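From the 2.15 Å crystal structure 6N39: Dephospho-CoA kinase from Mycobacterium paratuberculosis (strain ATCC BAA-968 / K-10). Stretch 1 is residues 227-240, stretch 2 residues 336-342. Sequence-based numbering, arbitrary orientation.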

ATOM      1  N   GLU A 227      12.226   0.724   9.553  1.00 40.89           N
ATOM      2  CA  GLU A 227      11.404   0.860   8.360  1.00 43.65           C
ATOM      3  C   GLU A 227       9.914   1.042   8.640  1.00 40.90           C
ATOM      4  O   GLU A 227       9.152   1.236   7.686  1.00 38.80           O
ATOM      5  N   TRP A 228       9.464   0.952   9.891  1.00 37.83           N
ATOM      6  CA  TRP A 228       8.033   1.135  10.145  1.00 38.48           C
ATOM      7  C   TRP A 228       7.486   2.473   9.660  1.00 36.70           C
ATOM      8  O   TRP A 228       6.357   2.487   9.144  1.00 37.52           O
ATOM      9  N   PRO A 229       8.173   3.612   9.813  1.00 40.67           N
ATOM     10  CA  PRO A 229       7.577   4.860   9.301  1.00 41.78           C
ATOM     11  C   PRO A 229       7.309   4.826   7.799  1.00 38.33           C
ATOM     12  O   PRO A 229       6.230   5.252   7.367  1.00 34.89           O
ATOM     13  N   ALA A 230       8.247   4.309   6.992  1.00 37.78           N
ATOM     14  CA  ALA A 230       8.030   4.235   5.543  1.00 35.72           C
ATOM     15  C   ALA A 230       6.903   3.269   5.193  1.00 36.06           C
ATOM     16  O   ALA A 230       6.054   3.567   4.329  1.00 37.61           O
ATOM     17  N   GLN A 231       6.868   2.102   5.857  1.00 32.83           N
ATOM     18  CA  GLN A 231       5.766   1.168   5.621  1.00 36.11           C
ATOM     19  C   GLN A 231       4.430   1.814   5.964  1.00 30.75           C
ATOM     20  O   GLN A 231       3.437   1.670   5.226  1.00 29.93           O
ATOM     21  N   ALA A 232       4.390   2.547   7.082  1.00 33.38           N
ATOM     22  CA  ALA A 232       3.130   3.154   7.494  1.00 35.42           C
ATOM     23  C   ALA A 232       2.700   4.240   6.514  1.00 34.57           C
ATOM     24  O   ALA A 232       1.504   4.410   6.265  1.00 31.34           O
ATOM     25  N   GLN A 233       3.649   4.996   5.965  1.00 31.55           N
ATOM     26  CA  GLN A 233       3.260   6.027   5.000  1.00 33.29           C
ATOM     27  C   GLN A 233       2.661   5.389   3.754  1.00 33.51           C
ATOM     28  O   GLN A 233       1.658   5.883   3.213  1.00 32.64           O
ATOM     29  N   ARG A 234       3.242   4.272   3.294  1.00 31.12           N
ATOM     30  CA  ARG A 234       2.637   3.590   2.149  1.00 34.58           C
ATOM     31  C   ARG A 234       1.210   3.179   2.468  1.00 37.28           C
ATOM     32  O   ARG A 234       0.300   3.363   1.642  1.00 31.34           O
ATOM     33  N   ILE A 235       0.987   2.673   3.687  1.00 29.12           N
ATOM     34  CA  ILE A 235      -0.346   2.201   4.063  1.00 29.06           C
ATOM     35  C   ILE A 235      -1.330   3.374   4.168  1.00 29.59           C
ATOM     36  O   ILE A 235      -2.461   3.305   3.672  1.00 28.69           O
ATOM     37  N   VAL A 236      -0.919   4.449   4.839  1.00 30.40           N
ATOM     38  CA  VAL A 236      -1.753   5.639   4.995  1.00 31.04           C
ATOM     39  C   VAL A 236      -2.188   6.163   3.634  1.00 34.32           C
ATOM     40  O   VAL A 236      -3.368   6.462   3.421  1.00 32.19           O
ATOM     41  N   ASN A 237      -1.242   6.283   2.690  1.00 31.58           N
ATOM     42  CA  ASN A 237      -1.592   6.780   1.362  1.00 33.67           C
ATOM     43  C   ASN A 237      -2.584   5.850   0.678  1.00 35.24           C
ATOM     44  O   ASN A 237      -3.571   6.303   0.076  1.00 32.34           O
ATOM     45  N   ARG A 238      -2.317   4.535   0.743  1.00 27.68           N
ATOM     46  CA  ARG A 238      -3.191   3.546   0.115  1.00 29.92           C
ATOM     47  C   ARG A 238      -4.613   3.627   0.668  1.00 30.79           C
ATOM     48  O   ARG A 238      -5.598   3.539  -0.083  1.00 30.24           O
ATOM     49  N   LEU A 239      -4.737   3.819   1.973  1.00 26.37           N
ATOM     50  CA  LEU A 239      -6.055   3.861   2.592  1.00 27.11           C
ATOM     51  C   LEU A 239      -6.762   5.188   2.310  1.00 34.94           C
ATOM     52  O   LEU A 239      -7.983   5.207   2.126  1.00 29.81           O
ATOM     53  N   LYS A 240      -6.024   6.302   2.246  1.00 30.04           N
ATOM     54  CA  LYS A 240      -6.642   7.566   1.831  1.00 35.14           C
ATOM     55  C   LYS A 240      -7.248   7.434   0.437  1.00 37.14           C
ATOM     56  O   LYS A 240      -8.417   7.800   0.202  1.00 33.06           O
ATOM     57  N   GLY A 336       3.247 -10.540   4.461  1.00 36.86           N
ATOM     58  CA  GLY A 336       4.462  -9.758   4.568  1.00 33.94           C
ATOM     59  C   GLY A 336       4.332  -8.445   5.321  1.00 39.98           C
ATOM     60  O   GLY A 336       5.351  -7.811   5.591  1.00 39.97           O
ATOM     61  N   ARG A 337       3.123  -8.000   5.665  1.00 32.21           N
ATOM     62  CA  ARG A 337       2.947  -6.726   6.370  1.00 29.40           C
ATOM     63  C   ARG A 337       1.647  -6.743   7.170  1.00 31.97           C
ATOM     64  O   ARG A 337       0.671  -6.051   6.835  1.00 34.92           O
ATOM     65  N   PRO A 338       1.601  -7.513   8.257  1.00 35.94           N
ATOM     66  CA  PRO A 338       0.431  -7.455   9.140  1.00 30.49           C
ATOM     67  C   PRO A 338       0.122  -6.022   9.554  1.00 33.27           C
ATOM     68  O   PRO A 338       1.015  -5.251   9.926  1.00 33.15           O
ATOM     69  N   THR A 339      -1.165  -5.679   9.485  1.00 28.85           N
ATOM     70  CA  THR A 339      -1.673  -4.322   9.650  1.00 27.48           C
ATOM     71  C   THR A 339      -3.087  -4.402  10.212  1.00 32.14           C
ATOM     72  O   THR A 339      -3.913  -5.141   9.672  1.00 34.35           O
ATOM     73  N   ASN A 340      -3.375  -3.633  11.254  1.00 30.01           N
ATOM     74  CA  ASN A 340      -4.739  -3.430  11.730  1.00 33.67           C
ATOM     75  C   ASN A 340      -5.240  -2.068  11.273  1.00 30.68           C
ATOM     76  O   ASN A 340      -4.525  -1.074  11.384  1.00 32.62           O
ATOM     77  N   VAL A 341      -6.470  -2.015  10.771  1.00 30.49           N
ATOM     78  CA  VAL A 341      -7.057  -0.762  10.305  1.00 26.04           C
ATOM     79  C   VAL A 341      -8.336  -0.537  11.101  1.00 32.10           C
ATOM     80  O   VAL A 341      -9.381  -1.126  10.802  1.00 30.24           O
ATOM     81  N   HIS A 342      -8.262   0.316  12.116  1.00 29.06           N
ATOM     82  CA  HIS A 342      -9.412   0.652  12.947  1.00 27.03           C
ATOM     83  C   HIS A 342     -10.187   1.786  12.287  1.00 29.66           C
ATOM     84  O   HIS A 342      -9.596   2.784  11.878  1.00 30.27           O
TER

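Stretch 2 runs from a loop into a strand that begins at Thr 339, and it passes beside the helix of stretch 1. Residues at every other position of stretch 2 meet residues spaced four apart on the helix. Gln 231 lies nearest Arg 337, Ile 235 nearest Thr 339, and Leu 239 nearest Val 341, with CA to CA distances of 8.4, 8.7 and 9.0 Å. The contact is small, burying 278 Å² in total.

Gly 336 has no side chain and touches nothing on the helix.

Arg 337 points toward the helix and makes the broadest contact, with 72 Å² covered. Its chi1 is t, chi2 p and chi3 m. Arg 337 NH1 donates a hydrogen bond to Gln 231 OE1 at 2.8 Å, and this oxygen lies at the guanidinium edge. Gln 231 points toward stretch 2 with chi1 m and chi2 t, which carries its amide out to the arginine. Arg 337 NH1 also sits at the edge of the Trp 228 ring, 3.9 Å from Trp 228 NE1, so it does not stack on the indole. Trp 228 has chi1 m; its CA-to-CB bond points sideways, but the ring end comes nearer. Water 1 links the two groups. It accepts weak hydrogen bonds from Trp 228 NE1 at 3.3 Å and from Arg 337 NH1 at 3.1 Å. Arg 337 CG lies 4.1 Å from CD1 of Ile 235.

Pro 338 points away from the helix. Pro 338 O accepts hydrogen bonds from Arg 337 NE at 3.0 Å and from Arg 337 NH2 at 2.9 Å. NH1 is thus left to face the helix.

Thr 339 is buried and points toward the helix, with chi1 m. Thr 339 OG1 donates a hydrogen bond to the backbone O of Arg 337 at 2.7 Å. Thr 339 OG1 lies 3.7 Å from CD1 of Ile 235, a packing contact. Ile 235, with chi1 m and chi2 t, points toward stretch 2. Its CD1 therefore reaches both Arg 337 and Thr 339.

Asn 340 makes no contact with the helix.

Val 341, with chi1 t, points back toward the helix. Val 341 CG2 meets CD1 of Leu 239 at 3.8 Å. Leu 239 points toward the strand with chi1 m and chi2 t. Both residues are buried, and the contact is purely apolar.

His 342 has chi1 m and is out of reach of the helix.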

ATOM      1  CB  GLU A 227      11.571  -0.359   7.471  1.00 53.12           C
ATOM      2  CG  GLU A 227      12.851  -0.402   6.678  1.00 70.28           C
ATOM      3  CD  GLU A 227      12.859  -1.596   5.755  1.00 86.74           C
ATOM      4  OE1 GLU A 227      13.579  -2.576   6.043  1.00 89.51           O
ATOM      5  OE2 GLU A 227      12.102  -1.566   4.759  1.00 95.91           O
ATOM      6  CB  TRP A 228       7.704   0.974  11.635  1.00 37.16           C
ATOM      7  CG  TRP A 228       7.640  -0.443  12.113  1.00 43.39           C
ATOM      8  CD1 TRP A 228       7.411  -1.563  11.362  1.00 39.16           C
ATOM      9  CD2 TRP A 228       7.826  -0.892  13.461  1.00 39.90           C
ATOM     10  NE1 TRP A 228       7.455  -2.683  12.162  1.00 39.29           N
ATOM     11  CE2 TRP A 228       7.697  -2.297  13.456  1.00 42.24           C
ATOM     12  CE3 TRP A 228       8.081  -0.239  14.675  1.00 42.82           C
ATOM     13  CZ2 TRP A 228       7.826  -3.065  14.617  1.00 39.06           C
ATOM     14  CZ3 TRP A 228       8.199  -1.002  15.828  1.00 41.92           C
ATOM     15  CH2 TRP A 228       8.080  -2.404  15.786  1.00 40.44           C
ATOM     16  CB  PRO A 229       8.609   5.932   9.689  1.00 45.31           C
ATOM     17  CG  PRO A 229       9.346   5.337  10.879  1.00 47.67           C
ATOM     18  CD  PRO A 229       9.427   3.866  10.561  1.00 43.39           C
ATOM     19  CB  ALA A 230       9.334   3.829   4.838  1.00 38.41           C
ATOM     20  CB  GLN A 231       5.967  -0.126   6.429  1.00 31.47           C
ATOM     21  CG  GLN A 231       7.255  -0.905   6.048  1.00 33.91           C
ATOM     22  CD  GLN A 231       7.570  -2.068   7.004  1.00 41.63           C
ATOM     23  OE1 GLN A 231       6.835  -2.330   7.959  1.00 36.80           O
ATOM     24  NE2 GLN A 231       8.668  -2.757   6.745  1.00 43.08           N
ATOM     25  CB  ALA A 232       3.243   3.719   8.912  1.00 32.00           C
ATOM     26  CB  GLN A 233       4.454   6.910   4.627  1.00 41.11           C
ATOM     27  CG  GLN A 233       4.064   8.179   3.845  1.00 42.96           C
ATOM     28  CD  GLN A 233       3.095   9.070   4.633  1.00 52.45           C
ATOM     29  OE1 GLN A 233       3.445   9.601   5.689  1.00 61.15           O
ATOM     30  NE2 GLN A 233       1.873   9.230   4.121  1.00 44.79           N
ATOM     31  CB  ARG A 234       3.461   2.368   1.732  1.00 30.67           C
ATOM     32  CG  ARG A 234       4.801   2.752   1.177  1.00 42.18           C
ATOM     33  CD  ARG A 234       5.481   1.576   0.519  1.00 44.47           C
ATOM     34  NE  ARG A 234       6.019   0.630   1.473  1.00 38.46           N
ATOM     35  CZ  ARG A 234       7.260   0.670   1.952  1.00 45.77           C
ATOM     36  NH1 ARG A 234       8.103   1.618   1.568  1.00 40.12           N
ATOM     37  NH2 ARG A 234       7.669  -0.255   2.808  1.00 46.65           N
ATOM     38  CB  ILE A 235      -0.269   1.400   5.376  1.00 31.72           C
ATOM     39  CG1 ILE A 235       0.556   0.123   5.176  1.00 31.12           C
ATOM     40  CG2 ILE A 235      -1.677   1.095   5.894  1.00 27.47           C
ATOM     41  CD1 ILE A 235       1.076  -0.523   6.506  1.00 29.96           C
ATOM     42  CB  VAL A 236      -1.003   6.725   5.793  1.00 31.02           C
ATOM     43  CG1 VAL A 236      -1.708   8.094   5.637  1.00 30.17           C
ATOM     44  CG2 VAL A 236      -0.885   6.338   7.281  1.00 30.89           C
ATOM     45  CB  ASN A 237      -0.334   6.935   0.498  1.00 27.77           C
ATOM     46  CG  ASN A 237       0.549   8.086   0.947  1.00 33.92           C
ATOM     47  OD1 ASN A 237       0.131   8.937   1.734  1.00 31.21           O
ATOM     48  ND2 ASN A 237       1.783   8.124   0.437  1.00 29.23           N
ATOM     49  CB  ARG A 238      -2.603   2.143   0.332  1.00 27.37           C
ATOM     50  CG  ARG A 238      -3.474   0.993  -0.162  1.00 29.55           C
ATOM     51  CD  ARG A 238      -2.828  -0.401   0.152  1.00 28.44           C
ATOM     52  NE  ARG A 238      -1.466  -0.489  -0.384  1.00 29.49           N
ATOM     53  CZ  ARG A 238      -0.399  -0.905   0.301  1.00 33.68           C
ATOM     54  NH1 ARG A 238      -0.523  -1.356   1.559  1.00 28.29           N
ATOM     55  NH2 ARG A 238       0.795  -0.897  -0.289  1.00 32.07           N
ATOM     56  CB  LEU A 239      -5.940   3.616   4.102  1.00 27.69           C
ATOM     57  CG  LEU A 239      -5.442   2.237   4.581  1.00 32.36           C
ATOM     58  CD1 LEU A 239      -5.176   2.225   6.116  1.00 26.62           C
ATOM     59  CD2 LEU A 239      -6.438   1.158   4.230  1.00 29.65           C
ATOM     60  CB  LYS A 240      -5.603   8.698   1.867  1.00 32.40           C
ATOM     61  CG  LYS A 240      -5.279   9.186   3.293  1.00 33.42           C
ATOM     62  CD  LYS A 240      -4.159  10.235   3.296  1.00 36.29           C
ATOM     63  CE  LYS A 240      -4.551  11.555   2.603  1.00 40.75           C
ATOM     64  NZ  LYS A 240      -5.544  12.358   3.349  1.00 42.96           N
ATOM     65  CB  ARG A 337       2.965  -5.561   5.375  1.00 31.21           C
ATOM     66  CG  ARG A 337       2.854  -4.143   6.007  1.00 35.97           C
ATOM     67  CD  ARG A 337       3.899  -3.886   7.102  1.00 37.40           C
ATOM     68  NE  ARG A 337       3.492  -4.463   8.393  1.00 34.31           N
ATOM     69  CZ  ARG A 337       4.343  -4.757   9.369  1.00 37.82           C
ATOM     70  NH1 ARG A 337       5.652  -4.528   9.206  1.00 35.09           N
ATOM     71  NH2 ARG A 337       3.901  -5.303  10.493  1.00 33.44           N
ATOM     72  CB  PRO A 338       0.843  -8.323  10.333  1.00 35.35           C
ATOM     73  CG  PRO A 338       1.849  -9.302   9.751  1.00 39.48           C
ATOM     74  CD  PRO A 338       2.613  -8.476   8.733  1.00 36.73           C
ATOM     75  CB  THR A 339      -1.734  -3.578   8.297  1.00 27.15           C
ATOM     76  OG1 THR A 339      -0.508  -3.718   7.577  1.00 31.17           O
ATOM     77  CG2 THR A 339      -2.061  -2.106   8.482  1.00 26.20           C
ATOM     78  CB  ASN A 340      -4.816  -3.491  13.263  1.00 28.10           C
ATOM     79  CG  ASN A 340      -4.474  -4.833  13.807  1.00 34.98           C
ATOM     80  OD1 ASN A 340      -4.795  -5.857  13.207  1.00 33.38           O
ATOM     81  ND2 ASN A 340      -3.825  -4.850  14.968  1.00 33.69           N
ATOM     82  CB  VAL A 341      -7.334  -0.772   8.795  1.00 31.61           C
ATOM     83  CG1 VAL A 341      -7.968   0.545   8.344  1.00 26.38           C
ATOM     84  CG2 VAL A 341      -6.041  -1.000   8.014  1.00 32.96           C
ATOM     85  CB  HIS A 342      -8.957   1.081  14.352  1.00 30.53           C
ATOM     86  CG  HIS A 342      -7.999   0.129  15.006  1.00 32.73           C
ATOM     87  ND1 HIS A 342      -8.410  -0.865  15.867  1.00 30.88           N
ATOM     88  CD2 HIS A 342      -6.649   0.033  14.942  1.00 29.33           C
ATOM     89  CE1 HIS A 342      -7.357  -1.546  16.293  1.00 33.94           C
ATOM     90  NE2 HIS A 342      -6.276  -1.022  15.745  1.00 34.28           N
TER
HETATM   91  O   HOH W   1       8.730  -4.689   9.848  1.00 56.00           O